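Antigen 43 (Escherichia coli, PDB 4KH3) mediates self-association of Escherichia coli cells as an autotransporter adhesin, driving bacterial clumping through a Velcro-like mechanism and so probably contributing to biofilm formation. Local coordinates at residues 443-448 with 463-468; 450-455 with 469-474; 85-90 with 102-107. All coordinates share one frame; numbering follows the deposited sequence.

Contact 1 (443-448 with 463-468)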
ATOM      1  N   SER A 443     -10.062 -29.503  32.788  1.00 38.89           N
ATOM      2  CA  SER A 443     -10.858 -28.563  33.559  1.00 49.71           C
ATOM      3  C   SER A 443     -10.633 -27.126  33.091  1.00 50.24           C
ATOM      4  O   SER A 443      -9.557 -26.785  32.585  1.00 40.72           O
ATOM      5  CB  SER A 443     -10.557 -28.705  35.054  1.00 51.08           C
ATOM      6  OG  SER A 443      -9.217 -28.350  35.342  1.00 58.28           O
ATOM      7  N   VAL A 444     -11.660 -26.293  33.254  1.00 48.43           N
ATOM      8  CA  VAL A 444     -11.553 -24.862  32.994  1.00 34.91           C
ATOM      9  C   VAL A 444     -11.428 -24.100  34.317  1.00 46.00           C
ATOM     10  O   VAL A 444     -12.160 -24.387  35.268  1.00 51.91           O
ATOM     11  CB  VAL A 444     -12.776 -24.339  32.236  1.00 37.38           C
ATOM     12  CG1 VAL A 444     -12.517 -22.921  31.742  1.00 29.61           C
ATOM     13  CG2 VAL A 444     -13.139 -25.269  31.077  1.00 26.12           C
ATOM     14  N   GLU A 445     -10.498 -23.149  34.384  1.00 37.37           N
ATOM     15  CA  GLU A 445     -10.329 -22.309  35.573  1.00 35.26           C
ATOM     16  C   GLU A 445     -10.692 -20.870  35.225  1.00 47.25           C
ATOM     17  O   GLU A 445     -10.187 -20.320  34.243  1.00 39.92           O
ATOM     18  CB  GLU A 445      -8.880 -22.324  36.060  1.00 42.10           C
ATOM     19  CG  GLU A 445      -8.205 -23.681  36.035  1.00 60.79           C
ATOM     20  CD  GLU A 445      -8.415 -24.466  37.311  1.00 71.21           C
ATOM     21  OE1 GLU A 445      -8.510 -23.831  38.391  1.00 69.43           O
ATOM     22  OE2 GLU A 445      -8.485 -25.715  37.231  1.00 64.12           O
ATOM     23  N   LYS A 446     -11.563 -20.258  36.024  1.00 33.99           N
ATOM     24  CA  LYS A 446     -11.935 -18.866  35.798  1.00 35.16           C
ATOM     25  C   LYS A 446     -11.635 -18.000  37.016  1.00 38.06           C
ATOM     26  O   LYS A 446     -12.211 -18.184  38.090  1.00 39.37           O
ATOM     27  CB  LYS A 446     -13.408 -18.741  35.399  1.00 37.21           C
ATOM     28  CG  LYS A 446     -13.916 -17.302  35.356  1.00 33.12           C
ATOM     29  CD  LYS A 446     -13.119 -16.440  34.383  1.00 37.88           C
ATOM     30  CE  LYS A 446     -13.651 -14.998  34.323  1.00 31.52           C
ATOM     31  NZ  LYS A 446     -13.250 -14.164  35.502  1.00 29.85           N
ATOM     32  N   SER A 447     -10.720 -17.060  36.839  1.00 31.50           N
ATOM     33  CA  SER A 447     -10.380 -16.115  37.885  1.00 34.01           C
ATOM     34  C   SER A 447     -10.320 -14.720  37.288  1.00 32.10           C
ATOM     35  O   SER A 447     -10.611 -14.528  36.102  1.00 31.36           O
ATOM     36  CB  SER A 447      -9.053 -16.492  38.551  1.00 36.29           C
ATOM     37  OG  SER A 447      -8.029 -16.659  37.590  1.00 51.53           O
ATOM     38  N   GLY A 448      -9.961 -13.740  38.107  1.00 30.99           N
ATOM     39  CA  GLY A 448     -10.056 -12.350  37.694  1.00 30.48           C
ATOM     40  C   GLY A 448     -11.503 -11.885  37.590  1.00 36.70           C
ATOM     41  O   GLY A 448     -12.439 -12.696  37.580  1.00 31.94           O
ATOM     42  N   ALA A 463     -14.518 -30.458  35.115  1.00 44.81           N
ATOM     43  CA  ALA A 463     -14.935 -29.451  36.073  1.00 45.15           C
ATOM     44  C   ALA A 463     -14.641 -28.068  35.532  1.00 48.04           C
ATOM     45  O   ALA A 463     -13.661 -27.870  34.818  1.00 48.20           O
ATOM     46  CB  ALA A 463     -14.213 -29.651  37.405  1.00 39.46           C
ATOM     47  N   VAL A 464     -15.494 -27.113  35.874  1.00 47.58           N
ATOM     48  CA  VAL A 464     -15.188 -25.718  35.636  1.00 41.47           C
ATOM     49  C   VAL A 464     -15.003 -25.055  36.989  1.00 40.63           C
ATOM     50  O   VAL A 464     -15.948 -24.937  37.752  1.00 41.38           O
ATOM     51  CB  VAL A 464     -16.320 -25.026  34.878  1.00 39.90           C
ATOM     52  CG1 VAL A 464     -16.000 -23.543  34.677  1.00 37.32           C
ATOM     53  CG2 VAL A 464     -16.551 -25.716  33.548  1.00 35.13           C
ATOM     54  N   ASN A 465     -13.781 -24.651  37.305  1.00 38.50           N
ATOM     55  CA  ASN A 465     -13.537 -23.970  38.565  1.00 34.44           C
ATOM     56  C   ASN A 465     -13.811 -22.481  38.437  1.00 44.23           C
ATOM     57  O   ASN A 465     -12.946 -21.712  38.009  1.00 45.14           O
ATOM     58  CB  ASN A 465     -12.108 -24.209  39.058  1.00 38.00           C
ATOM     59  CG  ASN A 465     -11.829 -25.670  39.352  1.00 41.03           C
ATOM     60  OD1 ASN A 465     -12.384 -26.246  40.292  1.00 47.98           O
ATOM     61  ND2 ASN A 465     -10.957 -26.275  38.558  1.00 40.43           N
ATOM     62  N   LEU A 466     -15.024 -22.080  38.804  1.00 40.76           N
ATOM     63  CA  LEU A 466     -15.415 -20.679  38.772  1.00 33.51           C
ATOM     64  C   LEU A 466     -14.976 -19.988  40.052  1.00 37.56           C
ATOM     65  O   LEU A 466     -15.701 -19.997  41.042  1.00 41.81           O
ATOM     66  CB  LEU A 466     -16.927 -20.573  38.597  1.00 36.45           C
ATOM     67  CG  LEU A 466     -17.559 -19.189  38.508  1.00 36.36           C
ATOM     68  CD1 LEU A 466     -16.763 -18.311  37.570  1.00 38.57           C
ATOM     69  CD2 LEU A 466     -18.994 -19.312  38.031  1.00 31.22           C
ATOM     70  N   ASN A 467     -13.790 -19.386  40.028  1.00 35.00           N
ATOM     71  CA  ASN A 467     -13.194 -18.819  41.239  1.00 33.89           C
ATOM     72  C   ASN A 467     -13.455 -17.342  41.434  1.00 38.80           C
ATOM     73  O   ASN A 467     -13.541 -16.880  42.570  1.00 47.96           O
ATOM     74  CB  ASN A 467     -11.685 -19.072  41.285  1.00 35.17           C
ATOM     75  CG  ASN A 467     -11.341 -20.541  41.181  1.00 50.62           C
ATOM     76  OD1 ASN A 467     -12.170 -21.404  41.475  1.00 47.53           O
ATOM     77  ND2 ASN A 467     -10.117 -20.838  40.754  1.00 59.05           N
ATOM     78  N   GLU A 468     -13.561 -16.600  40.333  1.00 40.13           N
ATOM     79  CA  GLU A 468     -13.829 -15.162  40.390  1.00 36.67           C
ATOM     80  C   GLU A 468     -14.510 -14.689  39.111  1.00 37.58           C
ATOM     81  O   GLU A 468     -14.330 -15.282  38.044  1.00 38.45           O
ATOM     82  CB  GLU A 468     -12.542 -14.369  40.655  1.00 34.14           C
ATOM     83  CG  GLU A 468     -12.761 -12.888  40.990  1.00 34.20           C
ATOM     84  CD  GLU A 468     -13.504 -12.659  42.318  1.00 56.89           C
ATOM     85  OE1 GLU A 468     -14.073 -11.556  42.492  1.00 53.29           O
ATOM     86  OE2 GLU A 468     -13.517 -13.563  43.193  1.00 50.57           O
TER

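Contact 2 (450-455 with 469-474)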
ATOM      1  N   GLY A 450     -13.065 -10.474  35.129  1.00 35.47           N
ATOM      2  CA  GLY A 450     -13.624 -10.459  33.793  1.00 26.01           C
ATOM      3  C   GLY A 450     -14.712 -11.493  33.576  1.00 29.46           C
ATOM      4  O   GLY A 450     -15.123 -12.196  34.493  1.00 32.91           O
ATOM      5  N   THR A 451     -15.178 -11.588  32.340  1.00 34.62           N
ATOM      6  CA  THR A 451     -16.228 -12.522  31.997  1.00 31.73           C
ATOM      7  C   THR A 451     -15.744 -13.526  30.963  1.00 37.14           C
ATOM      8  O   THR A 451     -15.223 -13.147  29.917  1.00 34.14           O
ATOM      9  CB  THR A 451     -17.444 -11.784  31.434  1.00 32.21           C
ATOM     10  OG1 THR A 451     -17.946 -10.884  32.426  1.00 32.52           O
ATOM     11  CG2 THR A 451     -18.531 -12.764  31.026  1.00 25.80           C
ATOM     12  N   LEU A 452     -15.909 -14.808  31.271  1.00 32.26           N
ATOM     13  CA  LEU A 452     -15.700 -15.853  30.292  1.00 28.47           C
ATOM     14  C   LEU A 452     -17.037 -16.172  29.672  1.00 26.53           C
ATOM     15  O   LEU A 452     -17.938 -16.644  30.349  1.00 37.48           O
ATOM     16  CB  LEU A 452     -15.118 -17.108  30.941  1.00 26.53           C
ATOM     17  CG  LEU A 452     -15.062 -18.367  30.067  1.00 28.38           C
ATOM     18  CD1 LEU A 452     -14.341 -18.101  28.761  1.00 28.99           C
ATOM     19  CD2 LEU A 452     -14.380 -19.496  30.820  1.00 30.43           C
ATOM     20  N   THR A 453     -17.173 -15.887  28.386  1.00 30.97           N
ATOM     21  CA  THR A 453     -18.371 -16.244  27.650  1.00 28.03           C
ATOM     22  C   THR A 453     -18.115 -17.517  26.867  1.00 34.83           C
ATOM     23  O   THR A 453     -17.134 -17.617  26.137  1.00 36.57           O
ATOM     24  CB  THR A 453     -18.770 -15.158  26.624  1.00 34.68           C
ATOM     25  OG1 THR A 453     -18.987 -13.906  27.286  1.00 33.76           O
ATOM     26  CG2 THR A 453     -20.039 -15.576  25.857  1.00 26.32           C
ATOM     27  N   VAL A 454     -18.999 -18.491  27.023  1.00 33.86           N
ATOM     28  CA  VAL A 454     -18.991 -19.663  26.170  1.00 33.23           C
ATOM     29  C   VAL A 454     -20.214 -19.563  25.267  1.00 36.34           C
ATOM     30  O   VAL A 454     -21.341 -19.515  25.752  1.00 41.13           O
ATOM     31  CB  VAL A 454     -19.058 -20.950  27.000  1.00 32.18           C
ATOM     32  CG1 VAL A 454     -19.105 -22.166  26.096  1.00 31.54           C
ATOM     33  CG2 VAL A 454     -17.873 -21.023  27.945  1.00 24.88           C
ATOM     34  N   SER A 455     -19.999 -19.508  23.957  1.00 35.66           N
ATOM     35  CA  SER A 455     -21.107 -19.297  23.030  1.00 34.57           C
ATOM     36  C   SER A 455     -21.186 -20.337  21.915  1.00 41.77           C
ATOM     37  O   SER A 455     -20.246 -20.496  21.135  1.00 43.81           O
ATOM     38  CB  SER A 455     -21.037 -17.892  22.425  1.00 35.60           C
ATOM     39  OG  SER A 455     -22.005 -17.729  21.402  1.00 42.65           O
ATOM     40  N   GLY A 469     -15.313 -13.639  39.220  1.00 31.25           N
ATOM     41  CA  GLY A 469     -15.915 -13.037  38.047  1.00 24.00           C
ATOM     42  C   GLY A 469     -17.038 -13.847  37.451  1.00 28.19           C
ATOM     43  O   GLY A 469     -17.605 -14.700  38.118  1.00 33.42           O
ATOM     44  N   THR A 470     -17.344 -13.580  36.184  1.00 27.62           N
ATOM     45  CA  THR A 470     -18.551 -14.092  35.542  1.00 32.23           C
ATOM     46  C   THR A 470     -18.293 -15.183  34.502  1.00 38.41           C
ATOM     47  O   THR A 470     -17.409 -15.059  33.659  1.00 38.63           O
ATOM     48  CB  THR A 470     -19.298 -12.948  34.832  1.00 35.80           C
ATOM     49  OG1 THR A 470     -19.670 -11.955  35.793  1.00 39.78           O
ATOM     50  CG2 THR A 470     -20.546 -13.464  34.105  1.00 28.58           C
ATOM     51  N   LEU A 471     -19.084 -16.246  34.561  1.00 33.10           N
ATOM     52  CA  LEU A 471     -19.077 -17.253  33.518  1.00 30.77           C
ATOM     53  C   LEU A 471     -20.429 -17.219  32.849  1.00 32.27           C
ATOM     54  O   LEU A 471     -21.456 -17.408  33.504  1.00 36.62           O
ATOM     55  CB  LEU A 471     -18.828 -18.641  34.109  1.00 33.76           C
ATOM     56  CG  LEU A 471     -18.959 -19.797  33.118  1.00 34.86           C
ATOM     57  CD1 LEU A 471     -17.976 -19.628  31.970  1.00 32.33           C
ATOM     58  CD2 LEU A 471     -18.749 -21.134  33.809  1.00 31.29           C
ATOM     59  N   THR A 472     -20.443 -16.957  31.550  1.00 31.27           N
ATOM     60  CA  THR A 472     -21.701 -16.900  30.817  1.00 26.20           C
ATOM     61  C   THR A 472     -21.753 -18.027  29.809  1.00 33.22           C
ATOM     62  O   THR A 472     -20.840 -18.197  29.001  1.00 34.51           O
ATOM     63  CB  THR A 472     -21.887 -15.546  30.112  1.00 30.69           C
ATOM     64  OG1 THR A 472     -22.058 -14.517  31.095  1.00 38.30           O
ATOM     65  CG2 THR A 472     -23.102 -15.575  29.201  1.00 23.96           C
ATOM     66  N   LEU A 473     -22.813 -18.819  29.872  1.00 33.75           N
ATOM     67  CA  LEU A 473     -22.949 -19.948  28.975  1.00 29.50           C
ATOM     68  C   LEU A 473     -24.117 -19.683  28.047  1.00 35.75           C
ATOM     69  O   LEU A 473     -25.273 -19.894  28.409  1.00 39.13           O
ATOM     70  CB  LEU A 473     -23.177 -21.232  29.764  1.00 31.30           C
ATOM     71  CG  LEU A 473     -22.148 -21.530  30.849  1.00 29.65           C
ATOM     72  CD1 LEU A 473     -22.510 -22.812  31.577  1.00 32.41           C
ATOM     73  CD2 LEU A 473     -20.767 -21.642  30.250  1.00 32.48           C
ATOM     74  N   ASN A 474     -23.808 -19.206  26.848  1.00 37.89           N
ATOM     75  CA  ASN A 474     -24.837 -18.843  25.890  1.00 33.63           C
ATOM     76  C   ASN A 474     -24.953 -19.892  24.789  1.00 40.73           C
ATOM     77  O   ASN A 474     -23.936 -20.372  24.277  1.00 32.79           O
ATOM     78  CB  ASN A 474     -24.542 -17.454  25.315  1.00 31.67           C
ATOM     79  CG  ASN A 474     -25.548 -17.032  24.272  1.00 40.33           C
ATOM     80  OD1 ASN A 474     -26.722 -16.815  24.575  1.00 44.73           O
ATOM     81  ND2 ASN A 474     -25.092 -16.904  23.033  1.00 42.44           N
TER

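Contact 3 (85-90 with 102-107)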
ATOM      1  N   ILE A  85      -4.711  27.650 -21.606  1.00 19.74           N
ATOM      2  CA  ILE A  85      -5.360  26.713 -22.497  1.00 20.52           C
ATOM      3  C   ILE A  85      -6.471  26.012 -21.741  1.00 20.87           C
ATOM      4  O   ILE A  85      -6.209  25.257 -20.807  1.00 23.82           O
ATOM      5  CB  ILE A  85      -4.369  25.654 -23.006  1.00 18.94           C
ATOM      6  CG1 ILE A  85      -3.098  26.330 -23.539  1.00 14.10           C
ATOM      7  CG2 ILE A  85      -5.055  24.747 -24.036  1.00 12.30           C
ATOM      8  CD1 ILE A  85      -1.995  25.378 -23.944  1.00 11.31           C
ATOM      9  N   ARG A  86      -7.711  26.268 -22.137  1.00 26.74           N
ATOM     10  CA  ARG A  86      -8.858  25.704 -21.434  1.00 24.84           C
ATOM     11  C   ARG A  86      -9.854  25.004 -22.350  1.00 26.23           C
ATOM     12  O   ARG A  86      -9.764  25.079 -23.583  1.00 25.27           O
ATOM     13  CB  ARG A  86      -9.570  26.776 -20.619  1.00 26.58           C
ATOM     14  CG  ARG A  86      -9.979  28.023 -21.392  1.00 28.50           C
ATOM     15  CD  ARG A  86     -10.748  28.987 -20.464  1.00 44.61           C
ATOM     16  NE  ARG A  86     -10.850  30.372 -20.947  1.00 53.62           N
ATOM     17  CZ  ARG A  86     -11.729  30.800 -21.860  1.00 61.44           C
ATOM     18  NH1 ARG A  86     -12.586  29.954 -22.435  1.00 49.26           N
ATOM     19  NH2 ARG A  86     -11.745  32.084 -22.214  1.00 44.17           N
ATOM     20  N   ASP A  87     -10.768  24.282 -21.716  1.00 27.09           N
ATOM     21  CA  ASP A  87     -11.959  23.730 -22.356  1.00 27.54           C
ATOM     22  C   ASP A  87     -11.673  22.849 -23.564  1.00 30.97           C
ATOM     23  O   ASP A  87     -12.466  22.799 -24.509  1.00 31.40           O
ATOM     24  CB  ASP A  87     -12.941  24.846 -22.698  1.00 24.42           C
ATOM     25  CG  ASP A  87     -13.366  25.630 -21.473  1.00 34.11           C
ATOM     26  OD1 ASP A  87     -13.368  25.049 -20.367  1.00 37.25           O
ATOM     27  OD2 ASP A  87     -13.683  26.830 -21.606  1.00 54.66           O
ATOM     28  N   GLY A  88     -10.548  22.141 -23.517  1.00 23.27           N
ATOM     29  CA  GLY A  88     -10.213  21.194 -24.562  1.00 20.13           C
ATOM     30  C   GLY A  88      -9.426  21.808 -25.700  1.00 30.90           C
ATOM     31  O   GLY A  88      -9.081  21.110 -26.653  1.00 22.74           O
ATOM     32  N   GLY A  89      -9.131  23.108 -25.603  1.00 28.95           N
ATOM     33  CA  GLY A  89      -8.194  23.735 -26.519  1.00 18.09           C
ATOM     34  C   GLY A  89      -6.836  23.056 -26.429  1.00 23.46           C
ATOM     35  O   GLY A  89      -6.593  22.240 -25.529  1.00 21.89           O
ATOM     36  N   GLY A  90      -5.937  23.376 -27.354  1.00 15.00           N
ATOM     37  CA  GLY A  90      -4.660  22.702 -27.381  1.00 15.52           C
ATOM     38  C   GLY A  90      -3.519  23.560 -27.884  1.00 26.34           C
ATOM     39  O   GLY A  90      -3.722  24.475 -28.683  1.00 20.58           O
ATOM     40  N   LEU A 102      -2.917  24.717 -17.990  1.00 17.12           N
ATOM     41  CA  LEU A 102      -3.963  23.905 -18.586  1.00 16.39           C
ATOM     42  C   LEU A 102      -5.087  23.748 -17.575  1.00 23.06           C
ATOM     43  O   LEU A 102      -4.871  23.245 -16.469  1.00 22.55           O
ATOM     44  CB  LEU A 102      -3.417  22.529 -18.969  1.00 12.56           C
ATOM     45  CG  LEU A 102      -2.139  22.460 -19.810  1.00 14.26           C
ATOM     46  CD1 LEU A 102      -1.763  21.005 -20.068  1.00 12.65           C
ATOM     47  CD2 LEU A 102      -2.286  23.205 -21.115  1.00 11.01           C
ATOM     48  N   ASP A 103      -6.276  24.219 -17.933  0.61 25.74           N
ATOM     49  CA  ASP A 103      -7.458  24.010 -17.101  0.61 27.24           C
ATOM     50  C   ASP A 103      -8.522  23.310 -17.945  0.61 30.73           C
ATOM     51  O   ASP A 103      -8.502  23.398 -19.176  0.61 30.18           O
ATOM     52  CB  ASP A 103      -8.010  25.334 -16.547  0.61 27.02           C
ATOM     53  CG  ASP A 103      -6.911  26.318 -16.115  0.61 29.71           C
ATOM     54  OD1 ASP A 103      -6.294  26.147 -15.037  0.61 20.02           O
ATOM     55  OD2 ASP A 103      -6.688  27.297 -16.854  0.61 38.21           O
ATOM     56  N   ASN A 104      -9.432  22.604 -17.281  1.00 26.61           N
ATOM     57  CA  ASN A 104     -10.594  22.001 -17.934  1.00 26.27           C
ATOM     58  C   ASN A 104     -10.352  21.313 -19.265  1.00 29.26           C
ATOM     59  O   ASN A 104     -10.969  21.674 -20.281  1.00 23.64           O
ATOM     60  CB  ASN A 104     -11.704  23.036 -18.098  1.00 30.93           C
ATOM     61  CG  ASN A 104     -12.291  23.464 -16.772  1.00 37.04           C
ATOM     62  OD1 ASN A 104     -12.271  22.706 -15.797  1.00 32.70           O
ATOM     63  ND2 ASN A 104     -12.822  24.679 -16.727  1.00 30.60           N
ATOM     64  N   ARG A 105      -9.454  20.334 -19.242  1.00 21.98           N
ATOM     65  CA  ARG A 105      -9.153  19.489 -20.400  1.00 26.65           C
ATOM     66  C   ARG A 105      -8.324  20.188 -21.471  1.00 20.89           C
ATOM     67  O   ARG A 105      -8.192  19.683 -22.577  1.00 32.39           O
ATOM     68  CB  ARG A 105     -10.432  18.892 -21.000  1.00 27.30           C
ATOM     69  CG  ARG A 105     -11.365  18.282 -19.962  1.00 26.38           C
ATOM     70  CD  ARG A 105     -12.758  18.075 -20.514  1.00 32.69           C
ATOM     71  NE  ARG A 105     -13.425  19.342 -20.813  1.00 24.03           N
ATOM     72  CZ  ARG A 105     -13.554  19.842 -22.039  1.00 31.40           C
ATOM     73  NH1 ARG A 105     -13.060  19.181 -23.089  1.00 30.02           N
ATOM     74  NH2 ARG A 105     -14.172  21.006 -22.219  1.00 27.28           N
ATOM     75  N   GLY A 106      -7.776  21.353 -21.139  1.00 23.17           N
ATOM     76  CA  GLY A 106      -6.799  22.006 -21.992  1.00 19.31           C
ATOM     77  C   GLY A 106      -5.616  21.076 -22.182  1.00 22.06           C
ATOM     78  O   GLY A 106      -5.221  20.368 -21.260  1.00 19.12           O
ATOM     79  N   GLU A 107      -5.064  21.063 -23.389  1.00 19.05           N
ATOM     80  CA  GLU A 107      -4.021  20.125 -23.722  1.00 17.92           C
ATOM     81  C   GLU A 107      -2.769  20.800 -24.235  1.00 16.46           C
ATOM     82  O   GLU A 107      -2.821  21.852 -24.879  1.00 15.82           O
ATOM     83  CB  GLU A 107      -4.507  19.146 -24.792  1.00 20.99           C
ATOM     84  CG  GLU A 107      -5.665  18.303 -24.370  1.00 21.28           C
ATOM     85  CD  GLU A 107      -5.929  17.187 -25.344  1.00 25.88           C
ATOM     86  OE1 GLU A 107      -5.162  16.205 -25.348  1.00 31.09           O
ATOM     87  OE2 GLU A 107      -6.901  17.292 -26.121  1.00 40.97           O
TER
HETATM   88  O   HOH W   1     -14.970  21.483 -24.965  1.00 28.26           O

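Contact 1 (443-448 with 463-468)
Val-444 and Val-464 are neighbours on adjacent parallel strands, 443-446 and 463-466, whose axes lie 4.6 Å apart and run within 8° of one another. Backbone hydrogen bonds alternate along the pair: Val-444 N gives to Ala-463 O, Asn-465 N to Val-444 O, and Lys-446 N to Asn-465 O at 2.8 Å and almost straight. At the end of the ladder Lys-446 O is gripped twice, by Asn-467 N at 2.8 Å and Glu-468 N at 3.1 Å.

The apolar contacts lie on the buried face. Val-464 CG1 approaches Val-444 CB, and Leu-466 CD1 comes alongside the aliphatic part of Lys-446, 3.7 Å from its CG.

Polar side chains meet on the other face. Glu-445 and Asn-465 run side by side, and ND2 of Asn-465 makes a weak, bent bond of 2.9 Å to OE2 of Glu-445, the carboxylate and amide planes turned 37° apart. Ser-443 OG adds a second weak bond to that oxygen. Such in-register pairing, apolar face inward and polar face outward, is the coil-to-coil stacking of a parallel beta-helix.

The amine of Lys-446 is bound among carbonyls. CG is anti to the backbone N (chi1 171°); the chain bends at chi2, and again at chi4, where NZ turns to Glu-468 O, 3.0 Å away and above the carbonyl plane. Ser-447 O, 2.7 Å from NZ, and Gly-450 O are further acceptors. A buried, presumably charged amine thus meets backbone oxygens of both strand ends, tying the turn after 443-446 to that after 463-466.

Contact 2 (450-455 with 469-474)
Val-454 N gives its hydrogen to Thr-472 O at 2.7 Å in a nearly straight bond (177°), and four more backbone bonds flank it. Leu-452 O receives Thr-472 N at 2.8 Å and Val-454 O receives Asn-474 N at 2.7 Å, while Leu-452 N reaches Thr-470 O and Thr-470 N reaches Gly-450 O. The result is a regular parallel ladder in which 450-455 and 469-474 stay in step.

CA-H...O contacts fill in between, such as Ser-455 CA to Asn-474 O at 3.3 Å.

Like residues pair across the rungs. On the partly exposed face Thr-451 lies beside Thr-470, its OG1 3.4 Å from Thr-470 CB; both CG2 atoms are anti to the backbone N, the same place on each strand, and they touch. Thr-453 and Thr-472 follow, then Ser-455 and Asn-474, whose OD1 is hydrogen-bonded to Thr-493 OG1. Inside, Leu-471 CD1 rests against Leu-452 CG at 3.7 Å, and CD2 of Leu-473 leans on Val-454 CB at 3.7 Å. Such stacked rows are characteristic of a parallel beta-helix.

Strand 431-434 pairs with 451-455 on one flank, and strand 488-493 takes side-chain contacts from Thr-470, Leu-471 and Thr-472 on the other; across the interior, Leu-452 meets strand 443-446 and Leu-471 meets strand 463-466.

Contact 3 (85-90 with 102-107)
Leu-102 packs beside Ile-85, the two side chains pointing the same way into the interior, with Leu-102 CD2 3.6 Å from Ile-85 CD1 and also against its CB. CG of Leu-102 and CG1 of Ile-85 are both anti to the carbonyl carbon (chi1 -51° and -50°), and the chains lie side by side.

Asp-103 N is hydrogen-bonded to Ile-85 O at 3.1 Å, and Asp-103 O takes a CA-H...O contact from Arg-86. In one of the two conformers of the Asp-103 side chain, OD1 bonds Asn-122 ND2 of the following coil.

Asp-103 opens a type I' turn that closes on Gly-106, stacked on the type I' turn from Arg-86 to Gly-89. Each is shut by a backbone bond between its first and last residue, and each joins two strands of one coil of the parallel beta-helix; the same corner is repeated in these two successive coils.

Within the turn, Asn-104 lies alongside Asp-87, CB 3.5 Å from Asp-87 OD1, with amide and carboxylate planes only 10° apart. On its other side the carboxylate has a weak salt bridge from Arg-86 NH1 to Asp-87 OD2.

The Arg-105 chain, which also touches a crystal neighbour, bends at chi3, and one face of its guanidinium lies over Gly-88 N. Its NH2 donates to a water at 2.9 Å, and that water in turn donates to Asp-87 O, also 2.9 Å away.

Gly-106, without a side chain, brings CA to 3.5 Å from Ile-85 O. Glu-107 N then bonds Gly-89 O at 2.9 Å, and Glu-107 O receives a CA-H...O contact from Gly-90, resuming the parallel pairing.

Contact 3 comes first along the chain, in the N-terminal part of the beta-helix, while contacts 1 and 2 lie towards the C-terminal end; its centre is about 74 Å from that of contact 1 and about 66 Å from that of contact 2. Contacts 1 and 2 alternate in sequence, because strands 443-446 and 451-455 follow one another in one coil and 463-466 and 469-474 do so in the next. Their centres are about 10 Å apart, and they touch through Val-464 CG1 and Leu-471 CD2, at 3.8 Å. All three join one coil to the next, the repeated pairing that builds this elongated, self-associating passenger.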